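Local coordinates for protein neuraminidase (Influenza A virus, PDB 4GEZ) that is a tetrameric, neuraminidase-like glycoprotein of a bat influenza virus, predicted to remove terminal sialic acid from glycoconjugates although its putative active site has diverged, at residues T284-A289 against V297-P302; F344-E349 against S362-I367; K60-Y65 against S91-S96; F202-C207 against G271-I276. One frame throughout, in Å; residues are numbered along the deposited sequence.

From the N terminus, contact 3 comes first, joining strand 58-67 to the loop that follows its neighbour 83-88. Contact 4 closes the longest loop of the four, with 63 residues between its segments, and brings the start of strand 205-210 to the loop 271-276. Contacts 1 and 2 are beta hairpins that close short loops in two further blades. All four follow one another in series, so none nests in or crosses another. In space, contacts 1, 2 and 4 meet: L298 packs against both F344 and F275, and Q273 touches W345. Contact 3 stands apart, its nearest atoms about 7 Å from those of contact 2.

Contact 1: residues T284-A289 against V297-P302; sequences TSKTKA and VLEQIP
The antiparallel hairpin of strands 282-286 and 294-301 pairs T284 with E299, S285 with L298 and K286 with V297. T284 and E299 exchange two backbone hydrogen bonds, T284 N giving to E299 O at 2.7 Å and E299 N to T284 O. K286 and V297 form the next hydrogen-bonded pair, V297 N giving to K286 O at 2.7 Å, whereas K286 N returns a longer bond of 3.2 Å to V297 O. Between them lies the non-hydrogen-bonded pair S285 and L298, where L298 CD1 packs on S285 CB at 3.6 Å. S285 OG turns elsewhere and hydrogen-bonds F275 O. With strand 313-318 the two strands make one antiparallel blade sheet of the neuraminidase beta-propeller. On the sheet face of T284, K286, V297 and E299, the first and last of these lie side by side and point the same way, T284 CG2 being 3.6 Å from E299 CB. Beyond CG the K286 chain is extended until chi4 (-63°), where a bend swings NZ across to E299 OE1 at 3.0 Å. This is a salt bridge whose hydrogen-bond geometry is weak; E299 OE2 has a further weak hydrogen bond to S314 OG. At the strand end, V297 CG1 lies against the carbonyl oxygens of K286 and T287, 3.4 Å from K286 O. There T287 OG1 gives a hydrogen bond to A289 O, approaching from above the carbonyl plane, and is also bonded to R253, while K288 reaches out to a salt bridge with E316.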
loop_
_atom_site.group_PDB
_atom_site.type_symbol
_atom_site.label_atom_id
_atom_site.label_comp_id
_atom_site.label_asym_id
_atom_site.label_seq_id
_atom_site.Cartn_x
_atom_site.Cartn_y
_atom_site.Cartn_z
ATOM N N THR A 284 10.386 -0.393 -38.436
ATOM C CA THR A 284 9.504 -1.541 -38.529
ATOM C C THR A 284 9.855 -2.481 -37.383
ATOM O O THR A 284 10.963 -2.423 -36.846
ATOM C CB THR A 284 9.649 -2.248 -39.897
ATOM O OG1 THR A 284 8.397 -2.822 -40.286
ATOM C CG2 THR A 284 10.705 -3.339 -39.847
ATOM N N SER A 285 8.910 -3.333 -36.996
ATOM C CA SER A 285 9.122 -4.259 -35.888
ATOM C C SER A 285 8.353 -5.559 -36.107
ATOM O O SER A 285 7.228 -5.550 -36.618
ATOM C CB SER A 285 8.721 -3.608 -34.557
ATOM O OG SER A 285 7.332 -3.335 -34.504
ATOM N N LYS A 286 8.964 -6.671 -35.705
ATOM C CA LYS A 286 8.386 -7.995 -35.911
ATOM C C LYS A 286 9.192 -9.066 -35.188
ATOM O O LYS A 286 10.301 -8.812 -34.713
ATOM C CB LYS A 286 8.345 -8.334 -37.404
ATOM C CG LYS A 286 9.723 -8.355 -38.041
ATOM C CD LYS A 286 9.664 -8.791 -39.496
ATOM C CE LYS A 286 11.055 -8.771 -40.124
ATOM N NZ LYS A 286 11.650 -7.403 -40.167
ATOM N N THR A 287 8.626 -10.267 -35.118
ATOM C CA THR A 287 9.345 -11.430 -34.612
ATOM C C THR A 287 10.564 -11.701 -35.495
ATOM O O THR A 287 10.640 -11.219 -36.629
ATOM C CB THR A 287 8.442 -12.683 -34.595
ATOM O OG1 THR A 287 8.057 -13.023 -35.935
ATOM C CG2 THR A 287 7.190 -12.422 -33.762
ATOM N N LYS A 288 11.507 -12.480 -34.979
ATOM C CA LYS A 288 12.743 -12.763 -35.699
ATOM C C LYS A 288 12.496 -13.559 -36.984
ATOM O O LYS A 288 13.021 -13.213 -38.044
ATOM C CB LYS A 288 13.728 -13.497 -34.783
ATOM C CG LYS A 288 15.134 -13.637 -35.350
ATOM C CD LYS A 288 16.068 -14.281 -34.343
ATOM C CE LYS A 288 17.419 -14.581 -34.964
ATOM N NZ LYS A 288 18.381 -15.097 -33.955
ATOM N N ALA A 289 11.696 -14.617 -36.887
ATOM C CA ALA A 289 11.372 -15.451 -38.044
ATOM C C ALA A 289 9.872 -15.692 -38.133
ATOM O O ALA A 289 9.151 -15.514 -37.154
ATOM C CB ALA A 289 12.109 -16.775 -37.968
ATOM N N VAL A 297 12.631 -7.971 -33.639
ATOM C CA VAL A 297 13.648 -7.175 -34.327
ATOM C C VAL A 297 13.101 -5.836 -34.833
ATOM O O VAL A 297 12.017 -5.772 -35.413
ATOM C CB VAL A 297 14.364 -7.986 -35.453
ATOM C CG1 VAL A 297 13.451 -9.056 -36.015
ATOM C CG2 VAL A 297 14.893 -7.068 -36.554
ATOM N N LEU A 298 13.858 -4.766 -34.595
ATOM C CA LEU A 298 13.481 -3.438 -35.060
ATOM C C LEU A 298 14.379 -3.075 -36.232
ATOM O O LEU A 298 15.597 -3.232 -36.155
ATOM C CB LEU A 298 13.657 -2.397 -33.952
ATOM C CG LEU A 298 12.509 -2.113 -32.979
ATOM C CD1 LEU A 298 11.399 -1.331 -33.655
ATOM C CD2 LEU A 298 11.966 -3.391 -32.364
ATOM N N GLU A 299 13.780 -2.607 -37.321
ATOM C CA GLU A 299 14.545 -2.219 -38.499
ATOM C C GLU A 299 14.215 -0.803 -38.973
ATOM O O GLU A 299 13.048 -0.418 -39.049
ATOM C CB GLU A 299 14.335 -3.235 -39.628
ATOM C CG GLU A 299 14.880 -4.625 -39.318
ATOM C CD GLU A 299 14.619 -5.621 -40.432
ATOM O OE1 GLU A 299 13.643 -5.420 -41.187
ATOM O OE2 GLU A 299 15.385 -6.603 -40.551
ATOM N N GLN A 300 15.257 -0.039 -39.290
ATOM C CA GLN A 300 15.107 1.346 -39.721
ATOM C C GLN A 300 15.051 1.444 -41.248
ATOM O O GLN A 300 15.844 0.810 -41.951
ATOM C CB GLN A 300 16.273 2.183 -39.191
ATOM C CG GLN A 300 16.106 3.686 -39.356
ATOM C CD GLN A 300 17.421 4.433 -39.250
ATOM O OE1 GLN A 300 18.477 3.905 -39.595
ATOM N NE2 GLN A 300 17.363 5.670 -38.775
ATOM N N ILE A 301 14.118 2.247 -41.756
ATOM C CA ILE A 301 13.974 2.463 -43.194
ATOM C C ILE A 301 13.947 3.968 -43.478
ATOM O O ILE A 301 12.906 4.614 -43.342
ATOM C CB ILE A 301 12.708 1.772 -43.749
ATOM C CG1 ILE A 301 12.722 0.277 -43.410
ATOM C CG2 ILE A 301 12.607 1.958 -45.258
ATOM C CD1 ILE A 301 11.472 -0.482 -43.828
ATOM N N PRO A 302 15.110 4.526 -43.859
ATOM C CA PRO A 302 15.383 5.962 -44.038
ATOM C C PRO A 302 14.420 6.720 -44.952
ATOM O O PRO A 302 14.074 7.854 -44.642
ATOM C CB PRO A 302 16.783 5.975 -44.665
ATOM C CG PRO A 302 17.415 4.712 -44.201
ATOM C CD PRO A 302 16.303 3.703 -44.139
#

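Contact 2: residues F344-E349 against S362-I367; sequences FWLEIE and STFCGI
F344 and F364 form one hydrogen-bonded pair of the antiparallel hairpin of strands 343-349 and 359-367, and L346 and S362 form the other. F344 N gives to F364 O, and F364 N gives back to F344 O at 2.9 Å. L346 N gives to S362 O at 2.7 Å. L346 O is gripped twice, by S362 N at 2.8 Å and by S362 OG at 2.7 Å, the two donors arriving from opposite faces of its carbonyl plane. The serine hydroxyl gets there because OG stands between its own backbone N and carbonyl carbon (chi1 68°). I348 CD1 covers S362 CB, and T363 OG1, on the other face of the sheet, is bonded to T29 and H30. Beside these bonds the rings of F344 and F364 are nearly parallel, their planes 11° apart, yet slid so far that they barely overlap. The closest approach is that of F364 CB, a CH-pi contact over one face of the F344 ring, 3.8 Å from its centroid, while L346 CD2 lies beside F364 CE1. The F344 ring also stacks on F275 and meets W26 edge-to-face. At the open end of the hairpin C365 is disulfide-bonded to C343, the residue before F344. In this buried contact within a propeller blade the backbone polar groups of both hydrogen-bonded pairs are therefore satisfied within the hairpin, and S362 spends its hydroxyl on the same carbonyl as its own amide.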
loop_
_atom_site.group_PDB
_atom_site.type_symbol
_atom_site.label_atom_id
_atom_site.label_comp_id
_atom_site.label_asym_id
_atom_site.label_seq_id
_atom_site.Cartn_x
_atom_site.Cartn_y
_atom_site.Cartn_z
ATOM N N PHE A 344 7.314 2.215 -27.076
ATOM C CA PHE A 344 6.394 1.120 -27.354
ATOM C C PHE A 344 6.403 0.099 -26.219
ATOM O O PHE A 344 7.409 -0.053 -25.524
ATOM C CB PHE A 344 6.685 0.464 -28.717
ATOM C CG PHE A 344 7.959 -0.344 -28.765
ATOM C CD1 PHE A 344 7.958 -1.692 -28.416
ATOM C CD2 PHE A 344 9.147 0.231 -29.205
ATOM C CE1 PHE A 344 9.127 -2.445 -28.477
ATOM C CE2 PHE A 344 10.321 -0.511 -29.273
ATOM C CZ PHE A 344 10.308 -1.853 -28.910
ATOM N N TRP A 345 5.291 -0.608 -26.042
ATOM C CA TRP A 345 5.217 -1.685 -25.062
ATOM C C TRP A 345 5.263 -3.006 -25.804
ATOM O O TRP A 345 4.923 -3.062 -26.989
ATOM C CB TRP A 345 3.952 -1.577 -24.209
ATOM C CG TRP A 345 2.707 -1.355 -24.997
ATOM C CD1 TRP A 345 2.108 -0.157 -25.260
ATOM C CD2 TRP A 345 1.884 -2.358 -25.604
ATOM N NE1 TRP A 345 0.971 -0.351 -26.008
ATOM C CE2 TRP A 345 0.810 -1.695 -26.232
ATOM C CE3 TRP A 345 1.952 -3.751 -25.685
ATOM C CZ2 TRP A 345 -0.188 -2.380 -26.924
ATOM C CZ3 TRP A 345 0.962 -4.429 -26.374
ATOM C CH2 TRP A 345 -0.091 -3.746 -26.984
ATOM N N LEU A 346 5.653 -4.075 -25.112
ATOM C CA LEU A 346 5.843 -5.356 -25.782
ATOM C C LEU A 346 5.599 -6.499 -24.803
ATOM O O LEU A 346 6.257 -6.582 -23.765
ATOM C CB LEU A 346 7.276 -5.426 -26.329
ATOM C CG LEU A 346 7.838 -6.694 -26.979
ATOM C CD1 LEU A 346 7.236 -6.844 -28.356
ATOM C CD2 LEU A 346 9.359 -6.675 -27.041
ATOM N N GLU A 347 4.693 -7.408 -25.154
ATOM C CA GLU A 347 4.437 -8.581 -24.324
ATOM C C GLU A 347 5.582 -9.575 -24.457
ATOM O O GLU A 347 5.892 -10.024 -25.559
ATOM C CB GLU A 347 3.141 -9.285 -24.740
ATOM C CG GLU A 347 1.839 -8.571 -24.393
ATOM C CD GLU A 347 0.624 -9.348 -24.878
ATOM O OE1 GLU A 347 -0.509 -9.003 -24.480
ATOM O OE2 GLU A 347 0.802 -10.296 -25.674
ATOM N N ILE A 348 6.207 -9.925 -23.336
ATOM C CA ILE A 348 7.217 -10.975 -23.347
ATOM C C ILE A 348 6.874 -12.036 -22.316
ATOM O O ILE A 348 6.574 -11.721 -21.157
ATOM C CB ILE A 348 8.645 -10.432 -23.105
ATOM C CG1 ILE A 348 8.701 -9.565 -21.852
ATOM C CG2 ILE A 348 9.140 -9.667 -24.331
ATOM C CD1 ILE A 348 10.114 -9.140 -21.464
ATOM N N GLU A 349 6.928 -13.297 -22.738
ATOM C CA GLU A 349 6.537 -14.404 -21.874
ATOM C C GLU A 349 7.601 -14.728 -20.840
ATOM O O GLU A 349 8.775 -14.889 -21.183
ATOM C CB GLU A 349 6.237 -15.657 -22.702
ATOM C CG GLU A 349 5.786 -16.848 -21.860
ATOM C CD GLU A 349 5.329 -18.029 -22.693
ATOM O OE1 GLU A 349 4.423 -17.849 -23.535
ATOM O OE2 GLU A 349 5.873 -19.138 -22.498
ATOM N N SER A 362 6.805 -5.444 -21.231
ATOM C CA SER A 362 8.051 -4.691 -21.332
ATOM C C SER A 362 7.809 -3.377 -22.070
ATOM O O SER A 362 6.854 -3.255 -22.837
ATOM C CB SER A 362 9.115 -5.518 -22.061
ATOM O OG SER A 362 8.779 -5.685 -23.422
ATOM N N THR A 363 8.668 -2.389 -21.821
ATOM C CA THR A 363 8.567 -1.095 -22.488
ATOM C C THR A 363 9.934 -0.680 -23.009
ATOM O O THR A 363 10.944 -0.868 -22.334
ATOM C CB THR A 363 8.013 0.024 -21.555
ATOM O OG1 THR A 363 8.924 0.257 -20.471
ATOM C CG2 THR A 363 6.655 -0.352 -20.992
ATOM N N PHE A 364 9.950 -0.095 -24.204
ATOM C CA PHE A 364 11.173 0.422 -24.805
ATOM C C PHE A 364 10.927 1.861 -25.259
ATOM O O PHE A 364 9.823 2.200 -25.691
ATOM C CB PHE A 364 11.597 -0.435 -26.002
ATOM C CG PHE A 364 12.147 -1.790 -25.632
ATOM C CD1 PHE A 364 11.293 -2.841 -25.313
ATOM C CD2 PHE A 364 13.520 -2.017 -25.622
ATOM C CE1 PHE A 364 11.797 -4.095 -24.983
ATOM C CE2 PHE A 364 14.035 -3.266 -25.293
ATOM C CZ PHE A 364 13.170 -4.308 -24.971
ATOM N N CYS A 365 11.940 2.714 -25.144
ATOM C CA CYS A 365 11.842 4.079 -25.656
ATOM C C CYS A 365 12.930 4.353 -26.687
ATOM O O CYS A 365 14.033 3.800 -26.602
ATOM C CB CYS A 365 11.887 5.105 -24.516
ATOM S SG CYS A 365 10.366 5.175 -23.518
ATOM N N GLY A 366 12.623 5.205 -27.661
ATOM C CA GLY A 366 13.590 5.546 -28.690
ATOM C C GLY A 366 14.598 6.568 -28.200
ATOM O O GLY A 366 14.259 7.440 -27.401
ATOM N N ILE A 367 15.840 6.461 -28.668
ATOM C CA ILE A 367 16.868 7.439 -28.315
ATOM C C ILE A 367 17.649 7.963 -29.525
ATOM O O ILE A 367 17.774 7.281 -30.547
ATOM C CB ILE A 367 17.872 6.857 -27.293
ATOM C CG1 ILE A 367 18.395 5.494 -27.754
ATOM C CG2 ILE A 367 17.238 6.766 -25.914
ATOM C CD1 ILE A 367 19.574 4.984 -26.936
#

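Contact 3: residues K60-Y65 against S91-S96; sequences KFFIAY and SASTLS
Strand residues K60 and F62 face the irregular loop 91-96 without any backbone pairing, the nearest CA atoms, those of K60 and S93, being 8.7 Å apart. The gap is spanned by side chains. The K60 side chain bends at chi3 (-76°), which carries its ammonium to the carbonyl of S91, which NZ approaches almost head-on; the modelled separation of NZ and S91 O, 2.5 Å, is short for such a hydrogen bond and should not be taken as exact. Farther along the loop, S93 lays its CB and hydroxyl beside the far end of the F62 ring, S93 OG being 3.2 Å from F62 CE1 and S93 CB 3.6 Å from F62 CZ. The hydroxyl's polar partner is T87, on the strand 83-88 that lies next to 58-67 in this four-stranded propeller blade. Beyond it, T94 OG1 and S96 OG share a hydrogen bond of 3.1 Å inside the loop, where L95 and S96 pack on neighbouring subunits of the tetramer. Between the two segments, then, the packing of S93 on F62 is joined by a lysine ammonium that meets a neutral carbonyl rather than a carboxylate, a charged-donor hydrogen bond and not a salt bridge.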
loop_
_atom_site.group_PDB
_atom_site.type_symbol
_atom_site.label_atom_id
_atom_site.label_comp_id
_atom_site.label_asym_id
_atom_site.label_seq_id
_atom_site.Cartn_x
_atom_site.Cartn_y
_atom_site.Cartn_z
ATOM N N LYS A 60 -0.225 0.699 -16.283
ATOM C CA LYS A 60 -0.644 -0.479 -17.030
ATOM C C LYS A 60 -2.156 -0.602 -16.951
ATOM O O LYS A 60 -2.734 -0.555 -15.865
ATOM C CB LYS A 60 0.001 -1.752 -16.465
ATOM C CG LYS A 60 1.519 -1.790 -16.528
ATOM C CD LYS A 60 2.059 -3.058 -15.878
ATOM C CE LYS A 60 2.000 -2.973 -14.359
ATOM N NZ LYS A 60 2.716 -4.102 -13.692
ATOM N N PHE A 61 -2.788 -0.740 -18.109
ATOM C CA PHE A 61 -4.210 -1.030 -18.195
ATOM C C PHE A 61 -4.314 -2.438 -18.747
ATOM O O PHE A 61 -3.615 -2.777 -19.702
ATOM C CB PHE A 61 -4.894 -0.050 -19.150
ATOM C CG PHE A 61 -4.973 1.356 -18.626
ATOM C CD1 PHE A 61 -3.900 2.232 -18.764
ATOM C CD2 PHE A 61 -6.135 1.808 -18.018
ATOM C CE1 PHE A 61 -3.979 3.527 -18.282
ATOM C CE2 PHE A 61 -6.228 3.101 -17.538
ATOM C CZ PHE A 61 -5.145 3.964 -17.669
ATOM N N PHE A 62 -5.169 -3.264 -18.153
ATOM C CA PHE A 62 -5.268 -4.660 -18.567
ATOM C C PHE A 62 -6.634 -5.262 -18.269
ATOM O O PHE A 62 -7.384 -4.737 -17.439
ATOM C CB PHE A 62 -4.162 -5.506 -17.915
ATOM C CG PHE A 62 -4.105 -5.403 -16.409
ATOM C CD1 PHE A 62 -3.304 -4.448 -15.797
ATOM C CD2 PHE A 62 -4.825 -6.286 -15.607
ATOM C CE1 PHE A 62 -3.230 -4.359 -14.411
ATOM C CE2 PHE A 62 -4.757 -6.208 -14.221
ATOM C CZ PHE A 62 -3.959 -5.241 -13.621
ATOM N N ILE A 63 -6.937 -6.370 -18.939
ATOM C CA ILE A 63 -8.168 -7.116 -18.706
ATOM C C ILE A 63 -7.877 -8.269 -17.760
ATOM O O ILE A 63 -7.154 -9.204 -18.110
ATOM C CB ILE A 63 -8.755 -7.654 -20.027
ATOM C CG1 ILE A 63 -9.085 -6.492 -20.969
ATOM C CG2 ILE A 63 -10.002 -8.489 -19.763
ATOM C CD1 ILE A 63 -10.160 -5.542 -20.431
ATOM N N ALA A 64 -8.451 -8.201 -16.562
ATOM C CA ALA A 64 -8.183 -9.183 -15.517
ATOM C C ALA A 64 -9.191 -10.328 -15.580
ATOM O O ALA A 64 -10.386 -10.097 -15.799
ATOM C CB ALA A 64 -8.227 -8.512 -14.160
ATOM N N TYR A 65 -8.711 -11.555 -15.367
ATOM C CA TYR A 65 -9.559 -12.746 -15.469
ATOM C C TYR A 65 -9.371 -13.753 -14.324
ATOM O O TYR A 65 -10.135 -14.718 -14.206
ATOM C CB TYR A 65 -9.361 -13.435 -16.831
ATOM C CG TYR A 65 -7.992 -14.045 -17.041
ATOM C CD1 TYR A 65 -7.747 -15.379 -16.734
ATOM C CD2 TYR A 65 -6.947 -13.288 -17.557
ATOM C CE1 TYR A 65 -6.497 -15.941 -16.928
ATOM C CE2 TYR A 65 -5.693 -13.835 -17.755
ATOM C CZ TYR A 65 -5.475 -15.164 -17.438
ATOM O OH TYR A 65 -4.231 -15.715 -17.635
ATOM N N SER A 91 4.944 -1.233 -10.705
ATOM C CA SER A 91 4.361 -2.070 -9.657
ATOM C C SER A 91 3.800 -3.363 -10.234
ATOM O O SER A 91 3.282 -3.387 -11.352
ATOM C CB SER A 91 3.253 -1.311 -8.913
ATOM O OG SER A 91 3.767 -0.169 -8.251
ATOM N N ALA A 92 3.893 -4.438 -9.460
ATOM C CA ALA A 92 3.273 -5.695 -9.846
ATOM C C ALA A 92 1.768 -5.570 -9.688
ATOM O O ALA A 92 1.290 -4.900 -8.777
ATOM C CB ALA A 92 3.803 -6.832 -8.981
ATOM N N SER A 93 1.016 -6.235 -10.556
ATOM C CA SER A 93 -0.434 -6.179 -10.460
ATOM C C SER A 93 -0.917 -7.141 -9.381
ATOM O O SER A 93 -0.936 -8.351 -9.592
ATOM C CB SER A 93 -1.088 -6.487 -11.806
ATOM O OG SER A 93 -0.758 -5.505 -12.772
ATOM N N THR A 94 -1.291 -6.596 -8.222
ATOM C CA THR A 94 -1.813 -7.408 -7.124
ATOM C C THR A 94 -3.163 -6.860 -6.677
ATOM O O THR A 94 -3.546 -5.759 -7.072
ATOM C CB THR A 94 -0.868 -7.394 -5.897
ATOM O OG1 THR A 94 -1.020 -6.168 -5.173
ATOM C CG2 THR A 94 0.580 -7.569 -6.324
ATOM N N LEU A 95 -3.860 -7.611 -5.827
ATOM C CA LEU A 95 -5.147 -7.183 -5.286
ATOM C C LEU A 95 -4.998 -5.932 -4.417
ATOM O O LEU A 95 -5.949 -5.162 -4.236
ATOM C CB LEU A 95 -5.797 -8.331 -4.497
ATOM C CG LEU A 95 -6.465 -9.432 -5.329
ATOM C CD1 LEU A 95 -7.058 -10.524 -4.469
ATOM C CD2 LEU A 95 -7.555 -8.822 -6.180
ATOM N N SER A 96 -3.784 -5.723 -3.911
ATOM C CA SER A 96 -3.491 -4.590 -3.041
ATOM C C SER A 96 -2.898 -3.396 -3.793
ATOM O O SER A 96 -2.881 -2.278 -3.274
ATOM C CB SER A 96 -2.556 -5.020 -1.910
ATOM O OG SER A 96 -1.210 -4.943 -2.326
#

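Contact 4: residues F202-C207 against G271-I276; sequences FEYSTC and GIQGFI
Y204 and Q273 pass across each other at a slant, the phenol ring and the terminal amide having planes 33° apart. Their contact is mainly one of aliphatic carbons: Y204 CB rests on Q273 CG at 3.6 Å, and the ring reaches back toward the backbone, with Y204 CD2 3.8 Å from Q273 N. Q273 holds its chain extended with CG anti to the backbone N (chi1 -170°), which takes it past the tyrosine CB and puts CG 3.4 Å from Y204 O. Its OE1 goes on to a hydrogen bond with R325 NE, so the amide is steered by a residue outside both segments. One face of the tyrosine ring is met by the residue just before it, E203, whose CB lies 4.0 Å above the centre of the ring. The chain turns a corner at Y204, and two residues later T206 again faces the loop. Here the methyl does the touching: T206 CG2 meets G274 O at 3.5 Å and F275 CB at 3.9 Å. The hydroxyl, OG1, points to other partners and hydrogen-bonds F328 N and S155. The F275 ring leads away from T206 and packs edge-to-face on F328. At the other end of the loop I272 N is bonded to D250, a ligand of the bound calcium ion, and G271 directly follows the calcium ligand G270. The contact thus lies near the centre of the propeller, where this calcium-linked loop runs between strand 205-210, the edge of one blade, and strand 322-329, with a backbone hydrogen bond joining Q273 to S326.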
loop_
_atom_site.group_PDB
_atom_site.type_symbol
_atom_site.label_atom_id
_atom_site.label_comp_id
_atom_site.label_asym_id
_atom_site.label_seq_id
_atom_site.Cartn_x
_atom_site.Cartn_y
_atom_site.Cartn_z
ATOM N N PHE A 202 -8.970 -3.785 -40.214
ATOM C CA PHE A 202 -8.145 -2.862 -39.433
ATOM C C PHE A 202 -8.370 -3.007 -37.932
ATOM O O PHE A 202 -9.029 -2.172 -37.310
ATOM C CB PHE A 202 -8.409 -1.414 -39.858
ATOM C CG PHE A 202 -7.298 -0.465 -39.500
ATOM C CD1 PHE A 202 -7.231 0.103 -38.232
ATOM C CD2 PHE A 202 -6.324 -0.135 -40.433
ATOM C CE1 PHE A 202 -6.214 0.982 -37.900
ATOM C CE2 PHE A 202 -5.299 0.743 -40.110
ATOM C CZ PHE A 202 -5.244 1.303 -38.841
ATOM N N GLU A 203 -7.841 -4.080 -37.352
ATOM C CA GLU A 203 -8.003 -4.315 -35.922
ATOM C C GLU A 203 -6.785 -3.882 -35.103
ATOM O O GLU A 203 -5.741 -3.542 -35.658
ATOM C CB GLU A 203 -8.306 -5.791 -35.669
ATOM C CG GLU A 203 -9.499 -6.302 -36.466
ATOM C CD GLU A 203 -10.826 -5.803 -35.926
ATOM O OE1 GLU A 203 -10.879 -5.378 -34.750
ATOM O OE2 GLU A 203 -11.814 -5.820 -36.691
ATOM N N TYR A 204 -6.952 -3.884 -33.781
ATOM C CA TYR A 204 -5.865 -3.667 -32.825
ATOM C C TYR A 204 -5.047 -2.397 -33.086
ATOM O O TYR A 204 -3.818 -2.410 -32.966
ATOM C CB TYR A 204 -4.934 -4.886 -32.791
ATOM C CG TYR A 204 -5.630 -6.224 -32.621
ATOM C CD1 TYR A 204 -6.756 -6.353 -31.818
ATOM C CD2 TYR A 204 -5.159 -7.357 -33.278
ATOM C CE1 TYR A 204 -7.392 -7.572 -31.668
ATOM C CE2 TYR A 204 -5.785 -8.581 -33.134
ATOM C CZ TYR A 204 -6.902 -8.680 -32.327
ATOM O OH TYR A 204 -7.534 -9.894 -32.178
ATOM N N SER A 205 -5.729 -1.300 -33.410
ATOM C CA SER A 205 -5.057 -0.033 -33.689
ATOM C C SER A 205 -4.191 0.428 -32.523
ATOM O O SER A 205 -4.650 0.494 -31.384
ATOM C CB SER A 205 -6.086 1.063 -34.005
ATOM O OG SER A 205 -7.023 0.631 -34.970
ATOM N N THR A 206 -2.940 0.760 -32.818
ATOM C CA THR A 206 -2.091 1.435 -31.846
ATOM C C THR A 206 -1.592 2.706 -32.508
ATOM O O THR A 206 -1.131 2.681 -33.652
ATOM C CB THR A 206 -0.931 0.548 -31.314
ATOM O OG1 THR A 206 -0.101 1.319 -30.435
ATOM C CG2 THR A 206 -0.084 0.002 -32.460
ATOM N N CYS A 207 -1.722 3.820 -31.800
ATOM C CA CYS A 207 -1.587 5.122 -32.426
ATOM C C CYS A 207 -0.610 5.987 -31.653
ATOM O O CYS A 207 -0.349 5.742 -30.475
ATOM C CB CYS A 207 -2.957 5.813 -32.485
ATOM S SG CYS A 207 -4.271 4.803 -33.213
ATOM N N GLY A 271 -3.388 -12.653 -37.231
ATOM C CA GLY A 271 -2.537 -11.499 -37.030
ATOM C C GLY A 271 -2.315 -11.274 -35.554
ATOM O O GLY A 271 -2.905 -11.958 -34.717
ATOM N N ILE A 272 -1.474 -10.303 -35.227
ATOM C CA ILE A 272 -1.261 -9.929 -33.836
ATOM C C ILE A 272 -1.013 -8.435 -33.789
ATOM O O ILE A 272 -0.498 -7.869 -34.743
ATOM C CB ILE A 272 -0.084 -10.706 -33.202
ATOM C CG1 ILE A 272 -0.029 -10.452 -31.693
ATOM C CG2 ILE A 272 1.234 -10.317 -33.849
ATOM C CD1 ILE A 272 0.642 -11.551 -30.909
ATOM N N GLN A 273 -1.427 -7.792 -32.703
ATOM C CA GLN A 273 -1.248 -6.359 -32.561
ATOM C C GLN A 273 0.230 -6.019 -32.710
ATOM O O GLN A 273 1.089 -6.670 -32.106
ATOM C CB GLN A 273 -1.791 -5.902 -31.202
ATOM C CG GLN A 273 -1.882 -4.397 -30.997
ATOM C CD GLN A 273 -2.757 -4.038 -29.811
ATOM O OE1 GLN A 273 -3.057 -4.886 -28.970
ATOM N NE2 GLN A 273 -3.179 -2.783 -29.744
ATOM N N GLY A 274 0.527 -4.994 -33.501
ATOM C CA GLY A 274 1.907 -4.627 -33.767
ATOM C C GLY A 274 1.949 -3.193 -34.239
ATOM O O GLY A 274 0.904 -2.596 -34.505
ATOM N N PHE A 275 3.147 -2.637 -34.366
ATOM C CA PHE A 275 3.274 -1.211 -34.637
ATOM C C PHE A 275 4.262 -0.923 -35.754
ATOM O O PHE A 275 5.207 -1.682 -35.978
ATOM C CB PHE A 275 3.678 -0.449 -33.369
ATOM C CG PHE A 275 5.075 -0.743 -32.901
ATOM C CD1 PHE A 275 6.131 0.093 -33.252
ATOM C CD2 PHE A 275 5.331 -1.849 -32.100
ATOM C CE1 PHE A 275 7.417 -0.168 -32.817
ATOM C CE2 PHE A 275 6.613 -2.124 -31.660
ATOM C CZ PHE A 275 7.662 -1.281 -32.017
ATOM N N ILE A 276 4.041 0.189 -36.443
ATOM C CA ILE A 276 5.010 0.686 -37.402
ATOM C C ILE A 276 5.170 2.178 -37.178
ATOM O O ILE A 276 4.192 2.927 -37.169
ATOM C CB ILE A 276 4.578 0.427 -38.863
ATOM C CG1 ILE A 276 4.540 -1.078 -39.152
ATOM C CG2 ILE A 276 5.540 1.114 -39.810
ATOM C CD1 ILE A 276 4.205 -1.445 -40.587
#